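Local coordinates for protein cGAS/DncV-like nucleotidyltransferase in E. coli homolog (Rhodothermus marinus SG0.5JP17-172, PDB 6E0K) that synthesises the cyclic dinucleotide 3',3'-cUAMP from UTP and ATP as a second messenger that triggers abortive infection in CBASS antiphage defence, at residues A[213-216]-A[217-221]; A[220-223]-A[224-228]. One frame throughout, in Å; residues are numbered along the deposited sequence.

How the contacts relate
Running from the N terminus, the chain passes through contact 1 within helix 212-220, where residues 213-216 meet 217-221 one helical turn further on. Contact 2 follows directly, with 220-223 against 224-228, and shares Tyr-220 and Asn-221 with contact 1. Each is a local turn of continuous chain, so neither encloses a long loop; they overlap end to end without crossing. Their centres lie about 11 Å apart, and the ring of Phe-227 folds back to touch the carbonyl of Leu-219. Together they carry the chain from the buried helix near the ATP site to the connection leading into helix 231-244, packing against helices 168-181 and 186-202.

Contact 1: A[213-216]-A[217-221]; sequences YFLE and CLLYN
The carbonyl O of Phe-214 accepts the N-H of Leu-218 at 2.8 Å, the shortest of four consecutive i to i+4 bonds that make this segment an alpha-helix. Leu-219 N bonds to Leu-215 O at 3.0 Å, while Tyr-220 N closes the series on Glu-216 O at 2.9 Å. Beyond it, the amide of Asn-221 turns back, its ND2 giving a hydrogen bond to Cys-217 O at 2.8 Å and another to Arg-251 O; a short amide side chain suits this place, held between the helix end and a loop.

The side chains sort by face. Tyr-213 swings its ring alongside the next turn, CG anti to the backbone N (chi1 172°), and Cys-217 SG lies over one ring face, 3.9 Å from the ring centroid and displaced toward CZ, a sulfur-aromatic contact for which small, polarisable cysteine is well suited. On another face Leu-215 and Leu-219 point the same way, with their CD1 methyls 4.0 Å apart. Glu-216 reaches out extended instead: OE2 hydrogen-bonds Thr-53 OG1 and OE1 His-171 NE2, while Lys-194, which like nearby Ser-48 binds ATP, makes only a long, weak ion pair with OE2.

The leucine side of helix 212-220 is covered by three helices: Leu-219 meets Ile-190 of helix 186-202 and Val-238 of helix 231-244, while Leu-215 and Leu-218 share Phe-275 of helix 269-285.

Contact 2: A[220-223]-A[224-228]; sequences YNVP and DSKFG
Lys-226 N donates to Pro-223 O at 3.1 Å, the one hydrogen bond between 220-223 and 224-228. It is straight at the hydrogen, 166°, but the donor stands above the carbonyl plane, consistent with the tighter i to i+3 turn of the 3-10 segment 224-226. A second such bond, from Phe-227 N to Asp-224 O, continues the turn. Proline suits the place just before the 3-10 segment, having no N-H to give and a ring that already fixes phi, while its carbonyl remains available as acceptor.

Apolar contacts join Val-222 to Lys-226 and Phe-227. A chi1 of 178° puts Val-222 CG1 on the far side from its own N, where it meets Lys-226 CG at 3.6 Å, the two side chains crossing at about a right angle; lysine supplies methylene surface here, and its bend at chi2 leads the amine away. Phe-227 comes alongside, with CE1 3.8 Å from Val-222 CG1. The edge of the same ring faces two backbone oxygens near its plane: CD1 lies 3.5 Å from Pro-223 O and CE1 3.6 Å from Val-222 O, where the weakly positive C-H rim suits a carbonyl.

Charge enters through Asp-224, whose OD1 forms a salt bridge with Lys-178; that lysine also hydrogen-bonds Val-222 O and so bridges the residues on either side of Pro-223.

The turn lies between helices 212-220 and 231-244. Trp-241 of the latter touches both Pro-223 and Lys-226, while Phe-227 packs against Lys-178 of helix 168-181 and Thr-189 of helix 186-202.

Contact 1: A[213-216]-A[217-221]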
# COMPACT_ATOMS: atom_id res chain seq x y z
N TYR A 213 3.54 -4.50 -0.41
CA TYR A 213 3.26 -3.62 0.72
C TYR A 213 4.20 -3.91 1.88
O TYR A 213 4.76 -2.99 2.49
CB TYR A 213 1.80 -3.76 1.13
CG TYR A 213 1.45 -3.04 2.41
CD1 TYR A 213 1.25 -1.67 2.41
CD2 TYR A 213 1.30 -3.73 3.60
CE1 TYR A 213 0.90 -1.00 3.57
CE2 TYR A 213 0.96 -3.07 4.78
CZ TYR A 213 0.77 -1.70 4.75
OH TYR A 213 0.43 -1.02 5.91
N PHE A 214 4.39 -5.20 2.20
CA PHE A 214 5.29 -5.57 3.30
C PHE A 214 6.73 -5.15 3.00
O PHE A 214 7.47 -4.74 3.90
CB PHE A 214 5.23 -7.08 3.55
CG PHE A 214 3.93 -7.56 4.10
CD1 PHE A 214 3.12 -6.74 4.87
CD2 PHE A 214 3.51 -8.86 3.85
CE1 PHE A 214 1.92 -7.20 5.39
CE2 PHE A 214 2.31 -9.33 4.35
CZ PHE A 214 1.52 -8.50 5.13
N LEU A 215 7.14 -5.24 1.73
CA LEU A 215 8.50 -4.85 1.37
C LEU A 215 8.69 -3.35 1.54
O LEU A 215 9.73 -2.91 2.05
CB LEU A 215 8.81 -5.29 -0.06
CG LEU A 215 10.19 -4.90 -0.59
CD1 LEU A 215 11.28 -5.47 0.30
CD2 LEU A 215 10.32 -5.39 -2.03
N GLU A 216 7.70 -2.54 1.14
CA GLU A 216 7.77 -1.10 1.37
C GLU A 216 7.89 -0.79 2.85
O GLU A 216 8.72 0.02 3.27
CB GLU A 216 6.54 -0.39 0.78
CG GLU A 216 6.53 -0.37 -0.73
CD GLU A 216 5.51 0.59 -1.35
OE1 GLU A 216 4.96 1.50 -0.66
OE2 GLU A 216 5.25 0.40 -2.54
N CYS A 217 7.06 -1.44 3.67
CA CYS A 217 7.11 -1.21 5.11
C CYS A 217 8.46 -1.63 5.68
O CYS A 217 9.00 -0.95 6.56
CB CYS A 217 5.98 -1.97 5.81
SG CYS A 217 4.32 -1.31 5.46
N LEU A 218 9.02 -2.75 5.21
CA LEU A 218 10.32 -3.19 5.70
C LEU A 218 11.38 -2.14 5.42
O LEU A 218 12.15 -1.75 6.31
CB LEU A 218 10.69 -4.52 5.05
CG LEU A 218 12.01 -5.15 5.53
CD1 LEU A 218 11.81 -5.75 6.93
CD2 LEU A 218 12.50 -6.20 4.54
N LEU A 219 11.40 -1.63 4.18
CA LEU A 219 12.40 -0.64 3.81
C LEU A 219 12.17 0.71 4.49
O LEU A 219 13.13 1.45 4.73
CB LEU A 219 12.39 -0.47 2.28
CG LEU A 219 12.85 -1.75 1.56
CD1 LEU A 219 12.57 -1.67 0.06
CD2 LEU A 219 14.33 -2.06 1.82
N TYR A 220 10.92 1.03 4.81
CA TYR A 220 10.64 2.28 5.51
C TYR A 220 11.38 2.36 6.84
O TYR A 220 11.75 3.45 7.29
CB TYR A 220 9.13 2.42 5.73
CG TYR A 220 8.79 3.72 6.41
CD1 TYR A 220 8.75 4.91 5.69
CD2 TYR A 220 8.52 3.76 7.77
CE1 TYR A 220 8.45 6.10 6.30
CE2 TYR A 220 8.22 4.96 8.39
CZ TYR A 220 8.18 6.11 7.65
OH TYR A 220 7.88 7.31 8.27
N ASN A 221 11.62 1.21 7.47
CA ASN A 221 12.27 1.18 8.77
C ASN A 221 13.78 1.33 8.71
O ASN A 221 14.41 1.48 9.77
CB ASN A 221 11.91 -0.12 9.48
CG ASN A 221 10.53 -0.07 10.08
OD1 ASN A 221 10.38 0.36 11.22
ND2 ASN A 221 9.51 -0.47 9.32

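Contact 2: A[220-223]-A[224-228]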
# COMPACT_ATOMS: atom_id res chain seq x y z
N TYR A 220 10.92 1.03 4.81
CA TYR A 220 10.64 2.28 5.51
C TYR A 220 11.38 2.36 6.84
O TYR A 220 11.75 3.45 7.29
CB TYR A 220 9.13 2.42 5.73
CG TYR A 220 8.79 3.72 6.41
CD1 TYR A 220 8.75 4.91 5.69
CD2 TYR A 220 8.52 3.76 7.77
CE1 TYR A 220 8.45 6.10 6.30
CE2 TYR A 220 8.22 4.96 8.39
CZ TYR A 220 8.18 6.11 7.65
OH TYR A 220 7.88 7.31 8.27
N ASN A 221 11.62 1.21 7.47
CA ASN A 221 12.27 1.18 8.77
C ASN A 221 13.78 1.33 8.71
O ASN A 221 14.41 1.48 9.77
CB ASN A 221 11.91 -0.12 9.48
CG ASN A 221 10.53 -0.07 10.08
OD1 ASN A 221 10.38 0.36 11.22
ND2 ASN A 221 9.51 -0.47 9.32
N VAL A 222 14.36 1.34 7.52
CA VAL A 222 15.81 1.41 7.37
C VAL A 222 16.25 2.87 7.50
O VAL A 222 15.60 3.75 6.91
CB VAL A 222 16.22 0.85 6.01
CG1 VAL A 222 17.73 0.96 5.80
CG2 VAL A 222 15.77 -0.60 5.88
N PRO A 223 17.32 3.17 8.24
CA PRO A 223 17.76 4.56 8.39
C PRO A 223 18.01 5.23 7.04
O PRO A 223 18.45 4.59 6.09
CB PRO A 223 19.06 4.45 9.20
CG PRO A 223 18.91 3.17 9.97
CD PRO A 223 18.17 2.24 9.03
N ASP A 224 17.71 6.54 6.98
CA ASP A 224 17.85 7.28 5.73
C ASP A 224 19.28 7.23 5.19
O ASP A 224 19.48 7.29 3.97
CB ASP A 224 17.42 8.74 5.92
CG ASP A 224 15.93 8.89 6.15
OD1 ASP A 224 15.19 7.91 5.91
OD2 ASP A 224 15.50 9.99 6.57
N SER A 225 20.27 7.11 6.08
CA SER A 225 21.68 7.09 5.68
C SER A 225 22.03 5.92 4.77
O SER A 225 23.06 5.96 4.09
CB SER A 225 22.56 7.04 6.93
OG SER A 225 22.13 6.00 7.80
N LYS A 226 21.21 4.86 4.75
CA LYS A 226 21.50 3.71 3.91
C LYS A 226 21.12 3.92 2.45
O LYS A 226 21.54 3.13 1.59
CB LYS A 226 20.79 2.47 4.46
CG LYS A 226 21.05 2.23 5.96
CD LYS A 226 22.53 2.13 6.26
CE LYS A 226 22.78 1.92 7.74
NZ LYS A 226 24.24 1.85 8.01
N PHE A 227 20.36 4.97 2.14
CA PHE A 227 19.85 5.18 0.79
C PHE A 227 20.67 6.29 0.13
O PHE A 227 20.61 7.44 0.57
CB PHE A 227 18.37 5.58 0.82
CG PHE A 227 17.47 4.56 1.46
CD1 PHE A 227 17.27 4.54 2.83
CD2 PHE A 227 16.80 3.63 0.67
CE1 PHE A 227 16.43 3.59 3.41
CE2 PHE A 227 15.98 2.68 1.24
CZ PHE A 227 15.78 2.67 2.61
N GLY A 228 21.40 5.96 -0.92
CA GLY A 228 22.10 7.01 -1.64
C GLY A 228 23.43 6.53 -2.20
O GLY A 228 23.83 5.38 -2.03